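Local coordinates for protein tyrosine--tRNA ligase, mitochondrial (Coccidioides posadasii, PDB 5IJX) that probably joins L-tyrosine to mitochondrial tRNA(Tyr) at the cost of ATP, and is seen here as a C-terminally truncated class I synthetase core with bound tyrosine, at residues 62-67 and 232-237; 66-71 and 96-101. All coordinates share one frame; numbering follows the deposited sequence.

Contact 1. Residues 62-67 and 232-237; sequences TRKRVG and KVQVQV
The extended Lys64 and Gln234 side chains cross at about a right angle, and OE1 of Gln234 lies beside the CE-NZ end of Lys64. In Lys64, CG is anti to the backbone N (chi1 -168°) and the chain runs extended to NZ. In Gln234, CG lies anti to the carbonyl carbon (chi1 -76°), and the extended chain carries the amide to the lysine. NZ of Lys64 gives a hydrogen bond of 3.1 Å to OE1 of Gln234, slightly tilted from the carbonyl plane. The same oxygen touches CG1 of Val66 at 3.8 Å. CG2 of Val66 lies 4.4 Å from CG2 of Val235, a loose apolar contact.

The backbone joins at Gly67, where the connection after helix 54-63 becomes strand 67-72. Gly67 O takes two N-H groups. N of Gln234 reaches it at 3.1 Å, with a bent N-H...O angle of 142°. N of Val235 lies nearly along the C=O axis. The contact joins the beginning of strand 67-72 to the N-terminal part of strand 233-239, its neighbour in the central sheet of the nucleotide-binding fold. CG1 of Val233 packs on the same carbonyl at 3.6 Å.

Lys64 NZ also bonds to Leu275 O, and Gln234 NE2 to Asn277 O. Chemically, a buried carbonyl is gripped by two amides, while the glutamine amide has its oxygen and its nitrogen both engaged, which should fix its rotation.

Contact 2. Residues 66-71 and 96-101; sequences VGFYAG and HGLKAV. With TYR (tyrosine), chain B.
Strand 67-72, helix 84-95 and strand 99-104 form a beta-alpha-beta unit of the class I synthetase nucleotide-binding fold, and this contact pairs its two strands. They run parallel, with Gly67 beside Lys99, Phe68 beside Ala100 and Tyr69 beside Val101. Four backbone hydrogen bonds alternate along the pair. N of Lys99 binds Val66 O, and N of Phe68 binds Lys99 O at 2.8 Å. N of Val101 then binds Phe68 O, and N of Ala70 binds Val101 O at 3.2 Å. CA of Tyr69 adds a CA-H...O contact to Val101 O.

Phe68 and Leu98 carry the apolar contact near the start of the pair. The Phe68 side chain has CG anti to the carbonyl carbon (chi1 -57°), and the ring lies across the Leu98 side chain. CE2 of Phe68 meets CD1 of Leu98 at 3.6 Å, while Lys99 O lies at the ring edge, near its plane. CD2 of Leu98 sits 4.0 Å from CG2 of Val66. Leu90 and Ala93 of helix 84-95 also touch Phe68.

The Tyr69 side chain lies on the opposite face of the sheet from Phe68. Its CB packs on CB of Val101 at 3.6 Å, and its ring leads away to the tyrosine pocket. There OH of Tyr69 hydrogen-bonds OH of the bound tyrosine at 3.1 Å; either could donate. Gly71 O lies 3.5 Å from CB of the ligand. Asp224 OD2 and Tyr217 OH also bond the ligand. The bonds of Phe68 and Ala70 hold the strand on either side of Tyr69 along the chain, and its hydroxyl offers the substrate phenol a polar partner.

How the contacts relate
From the N terminus, helix 54-63 leads through a short connection into strand 67-72, and both contacts start here, sharing Val66 and Gly67. Contact 2 closes the shorter loop, through helix 84-95 to strand 99-104. Contact 1 closes a much longer one that returns at strand 233-239 after helix 217-229. The 96-101 segment lies within that longer loop. Together the contacts place strand 67-72 between strands 233-239 and 99-104 in the sheet. They also touch directly: Val235 CB packs on Phe68 CD1, and Val237 N probably bonds to Tyr69 O. Tyr69 and Gln236, one from each contact, both belong to the tyrosine pocket.

Contact 1. Residues 62-67 and 232-237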
loop_
_atom_site.group_PDB
_atom_site.type_symbol
_atom_site.label_atom_id
_atom_site.label_comp_id
_atom_site.label_asym_id
_atom_site.label_seq_id
_atom_site.Cartn_x
_atom_site.Cartn_y
_atom_site.Cartn_z
ATOM N N THR A 62 -11.887 13.876 30.545
ATOM C CA THR A 62 -11.879 14.666 31.773
ATOM C C THR A 62 -10.459 15.051 32.175
ATOM O O THR A 62 -10.217 16.180 32.622
ATOM C CB THR A 62 -12.565 13.885 32.894
ATOM O OG1 THR A 62 -13.924 13.619 32.528
ATOM C CG2 THR A 62 -12.543 14.670 34.194
ATOM N N ARG A 63 -9.506 14.133 32.020
ATOM C CA ARG A 63 -8.141 14.347 32.481
ATOM C C ARG A 63 -7.232 14.995 31.441
ATOM O O ARG A 63 -6.125 15.416 31.792
ATOM C CB ARG A 63 -7.505 13.017 32.900
ATOM C CG ARG A 63 -7.923 12.490 34.261
ATOM C CD ARG A 63 -6.747 11.783 34.920
ATOM N NE ARG A 63 -7.157 10.858 35.972
ATOM C CZ ARG A 63 -6.452 9.794 36.350
ATOM N NH1 ARG A 63 -5.301 9.503 35.754
ATOM N NH2 ARG A 63 -6.901 9.011 37.319
ATOM N N LYS A 64 -7.653 15.085 30.182
ATOM C CA LYS A 64 -6.725 15.432 29.114
ATOM C C LYS A 64 -7.443 16.223 28.031
ATOM O O LYS A 64 -8.528 15.834 27.590
ATOM C CB LYS A 64 -6.103 14.163 28.525
ATOM C CG LYS A 64 -4.923 14.401 27.610
ATOM C CD LYS A 64 -4.286 13.077 27.227
ATOM C CE LYS A 64 -2.997 13.273 26.450
ATOM N NZ LYS A 64 -2.296 11.980 26.215
ATOM N N ARG A 65 -6.827 17.328 27.605
ATOM C CA ARG A 65 -7.367 18.170 26.536
ATOM C C ARG A 65 -7.031 17.513 25.197
ATOM O O ARG A 65 -6.108 17.908 24.482
ATOM C CB ARG A 65 -6.798 19.580 26.630
ATOM C CG ARG A 65 -7.521 20.613 25.774
ATOM C CD ARG A 65 -6.779 21.945 25.768
ATOM N NE ARG A 65 -6.765 22.589 27.083
ATOM C CZ ARG A 65 -7.620 23.530 27.480
ATOM N NH1 ARG A 65 -8.580 23.961 26.671
ATOM N NH2 ARG A 65 -7.513 24.048 28.697
ATOM N N VAL A 66 -7.810 16.486 24.854
ATOM C CA VAL A 66 -7.537 15.659 23.682
ATOM C C VAL A 66 -8.206 16.251 22.448
ATOM O O VAL A 66 -8.879 17.285 22.525
ATOM C CB VAL A 66 -8.000 14.207 23.904
ATOM C CG1 VAL A 66 -7.228 13.573 25.053
ATOM C CG2 VAL A 66 -9.502 14.148 24.161
ATOM N N GLY A 67 -8.030 15.590 21.307
ATOM C CA GLY A 67 -8.582 16.056 20.049
ATOM C C GLY A 67 -9.553 15.053 19.458
ATOM O O GLY A 67 -9.434 13.845 19.674
ATOM N N LYS A 232 -1.963 14.596 18.466
ATOM C CA LYS A 232 -2.777 14.905 19.642
ATOM C C LYS A 232 -4.263 14.607 19.465
ATOM O O LYS A 232 -5.059 14.993 20.337
ATOM C CB LYS A 232 -2.616 16.370 20.061
ATOM C CG LYS A 232 -1.164 16.828 20.190
ATOM C CD LYS A 232 -0.405 16.032 21.245
ATOM C CE LYS A 232 1.035 16.506 21.362
ATOM N NZ LYS A 232 1.734 15.900 22.530
ATOM N N VAL A 233 -4.669 13.935 18.391
ATOM C CA VAL A 233 -6.066 13.575 18.168
ATOM C C VAL A 233 -6.252 12.120 18.578
ATOM O O VAL A 233 -5.678 11.217 17.961
ATOM C CB VAL A 233 -6.477 13.794 16.704
ATOM C CG1 VAL A 233 -7.906 13.315 16.469
ATOM C CG2 VAL A 233 -6.334 15.268 16.328
ATOM N N GLN A 234 -7.072 11.885 19.604
ATOM C CA GLN A 234 -7.219 10.554 20.179
ATOM C C GLN A 234 -8.607 9.948 20.040
ATOM O O GLN A 234 -8.767 8.756 20.329
ATOM C CB GLN A 234 -6.844 10.576 21.669
ATOM C CG GLN A 234 -5.346 10.644 21.924
ATOM C CD GLN A 234 -5.002 10.626 23.402
ATOM O OE1 GLN A 234 -4.307 11.512 23.900
ATOM N NE2 GLN A 234 -5.482 9.608 24.108
ATOM N N VAL A 235 -9.609 10.711 19.614
ATOM C CA VAL A 235 -10.975 10.218 19.485
ATOM C C VAL A 235 -11.419 10.406 18.042
ATOM O O VAL A 235 -11.305 11.508 17.495
ATOM C CB VAL A 235 -11.936 10.947 20.441
ATOM C CG1 VAL A 235 -13.312 10.299 20.401
ATOM C CG2 VAL A 235 -11.382 10.953 21.857
ATOM N N GLN A 236 -11.926 9.339 17.428
ATOM C CA GLN A 236 -12.539 9.440 16.109
ATOM C C GLN A 236 -14.051 9.349 16.251
ATOM O O GLN A 236 -14.565 8.444 16.917
ATOM C CB GLN A 236 -12.038 8.353 15.154
ATOM C CG GLN A 236 -12.516 8.571 13.710
ATOM C CD GLN A 236 -12.066 7.503 12.718
ATOM O OE1 GLN A 236 -12.555 7.457 11.590
ATOM N NE2 GLN A 236 -11.132 6.650 13.125
ATOM N N VAL A 237 -14.755 10.285 15.622
ATOM C CA VAL A 237 -16.209 10.359 15.675
ATOM C C VAL A 237 -16.756 10.037 14.294
ATOM O O VAL A 237 -16.201 10.477 13.279
ATOM C CB VAL A 237 -16.686 11.748 16.138
ATOM C CG1 VAL A 237 -18.198 11.757 16.305
ATOM C CG2 VAL A 237 -15.986 12.151 17.430
#

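Contact 2. Residues 66-71 and 96-101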
loop_
_atom_site.group_PDB
_atom_site.type_symbol
_atom_site.label_atom_id
_atom_site.label_comp_id
_atom_site.label_asym_id
_atom_site.label_seq_id
_atom_site.Cartn_x
_atom_site.Cartn_y
_atom_site.Cartn_z
ATOM N N VAL A 66 -7.810 16.486 24.854
ATOM C CA VAL A 66 -7.537 15.659 23.682
ATOM C C VAL A 66 -8.206 16.251 22.448
ATOM O O VAL A 66 -8.879 17.285 22.525
ATOM C CB VAL A 66 -8.000 14.207 23.904
ATOM C CG1 VAL A 66 -7.228 13.573 25.053
ATOM C CG2 VAL A 66 -9.502 14.148 24.161
ATOM N N GLY A 67 -8.030 15.590 21.307
ATOM C CA GLY A 67 -8.582 16.056 20.049
ATOM C C GLY A 67 -9.553 15.053 19.458
ATOM O O GLY A 67 -9.434 13.845 19.674
ATOM N N PHE A 68 -10.519 15.569 18.702
ATOM C CA PHE A 68 -11.531 14.769 18.029
ATOM C C PHE A 68 -11.452 15.032 16.532
ATOM O O PHE A 68 -11.007 16.101 16.101
ATOM C CB PHE A 68 -12.944 15.107 18.538
ATOM C CG PHE A 68 -13.120 14.944 20.025
ATOM C CD1 PHE A 68 -13.983 13.987 20.532
ATOM C CD2 PHE A 68 -12.427 15.748 20.914
ATOM C CE1 PHE A 68 -14.147 13.833 21.896
ATOM C CE2 PHE A 68 -12.586 15.597 22.277
ATOM C CZ PHE A 68 -13.447 14.639 22.770
ATOM N N TYR A 69 -11.885 14.061 15.730
ATOM C CA TYR A 69 -11.943 14.284 14.293
ATOM C C TYR A 69 -13.014 13.400 13.672
ATOM O O TYR A 69 -13.290 12.295 14.147
ATOM C CB TYR A 69 -10.578 14.046 13.621
ATOM C CG TYR A 69 -10.390 12.693 12.959
ATOM C CD1 TYR A 69 -10.742 12.494 11.628
ATOM C CD2 TYR A 69 -9.833 11.626 13.651
ATOM C CE1 TYR A 69 -10.562 11.268 11.014
ATOM C CE2 TYR A 69 -9.651 10.394 13.044
ATOM C CZ TYR A 69 -10.018 10.222 11.724
ATOM O OH TYR A 69 -9.840 9.002 11.110
ATOM N N ALA A 70 -13.630 13.922 12.611
ATOM C CA ALA A 70 -14.602 13.197 11.808
ATOM C C ALA A 70 -14.260 13.397 10.339
ATOM O O ALA A 70 -13.779 14.460 9.937
ATOM C CB ALA A 70 -16.039 13.668 12.084
ATOM N N GLY A 71 -14.505 12.368 9.542
ATOM C CA GLY A 71 -14.144 12.374 8.132
ATOM C C GLY A 71 -15.360 12.214 7.248
ATOM O O GLY A 71 -16.259 11.427 7.549
ATOM N N HIS A 96 -15.816 23.567 23.824
ATOM C CA HIS A 96 -15.435 23.156 25.167
ATOM C C HIS A 96 -13.922 23.146 25.362
ATOM O O HIS A 96 -13.440 22.608 26.365
ATOM C CB HIS A 96 -16.030 21.782 25.496
ATOM C CG HIS A 96 -17.453 21.841 25.964
ATOM N ND1 HIS A 96 -17.814 21.643 27.280
ATOM C CD2 HIS A 96 -18.605 22.084 25.293
ATOM C CE1 HIS A 96 -19.125 21.759 27.401
ATOM N NE2 HIS A 96 -19.628 22.028 26.209
ATOM N N GLY A 97 -13.168 23.744 24.442
ATOM C CA GLY A 97 -11.728 23.818 24.562
ATOM C C GLY A 97 -10.981 22.612 24.046
ATOM O O GLY A 97 -9.743 22.617 24.067
ATOM N N LEU A 98 -11.684 21.582 23.591
ATOM C CA LEU A 98 -11.051 20.417 22.997
ATOM C C LEU A 98 -10.819 20.658 21.512
ATOM O O LEU A 98 -11.537 21.432 20.871
ATOM C CB LEU A 98 -11.916 19.174 23.206
ATOM C CG LEU A 98 -11.997 18.705 24.660
ATOM C CD1 LEU A 98 -13.278 17.933 24.922
ATOM C CD2 LEU A 98 -10.782 17.856 25.009
ATOM N N LYS A 99 -9.800 19.998 20.972
ATOM C CA LYS A 99 -9.441 20.190 19.574
ATOM C C LYS A 99 -10.432 19.478 18.665
ATOM O O LYS A 99 -10.831 18.339 18.925
ATOM C CB LYS A 99 -8.026 19.679 19.305
ATOM C CG LYS A 99 -7.523 20.026 17.909
ATOM C CD LYS A 99 -6.048 19.701 17.730
ATOM C CE LYS A 99 -5.501 20.333 16.458
ATOM N NZ LYS A 99 -4.071 19.988 16.226
ATOM N N ALA A 100 -10.828 20.160 17.593
ATOM C CA ALA A 100 -11.767 19.626 16.617
ATOM C C ALA A 100 -11.135 19.667 15.234
ATOM O O ALA A 100 -10.673 20.724 14.786
ATOM C CB ALA A 100 -13.077 20.415 16.623
ATOM N N VAL A 101 -11.121 18.517 14.566
ATOM C CA VAL A 101 -10.525 18.369 13.245
ATOM C C VAL A 101 -11.595 17.850 12.298
ATOM O O VAL A 101 -12.082 16.724 12.460
ATOM C CB VAL A 101 -9.315 17.421 13.269
ATOM C CG1 VAL A 101 -8.846 17.113 11.854
ATOM C CG2 VAL A 101 -8.182 18.024 14.082
HETATM N N TYR B . -15.647 6.614 5.806
HETATM C CA TYR B . -16.239 7.946 5.817
HETATM C C TYR B . -17.515 7.978 4.975
HETATM O O TYR B . -18.409 8.801 5.191
HETATM C CB TYR B . -15.236 8.979 5.291
HETATM C CG TYR B . -13.903 8.994 6.019
HETATM C CD1 TYR B . -13.828 8.777 7.389
HETATM C CD2 TYR B . -12.720 9.226 5.330
HETATM C CE1 TYR B . -12.609 8.792 8.051
HETATM C CE2 TYR B . -11.499 9.242 5.982
HETATM C CZ TYR B . -11.448 9.024 7.341
HETATM O OH TYR B . -10.232 9.042 7.987
HETATM O OXT TYR B . -17.682 7.179 4.052
#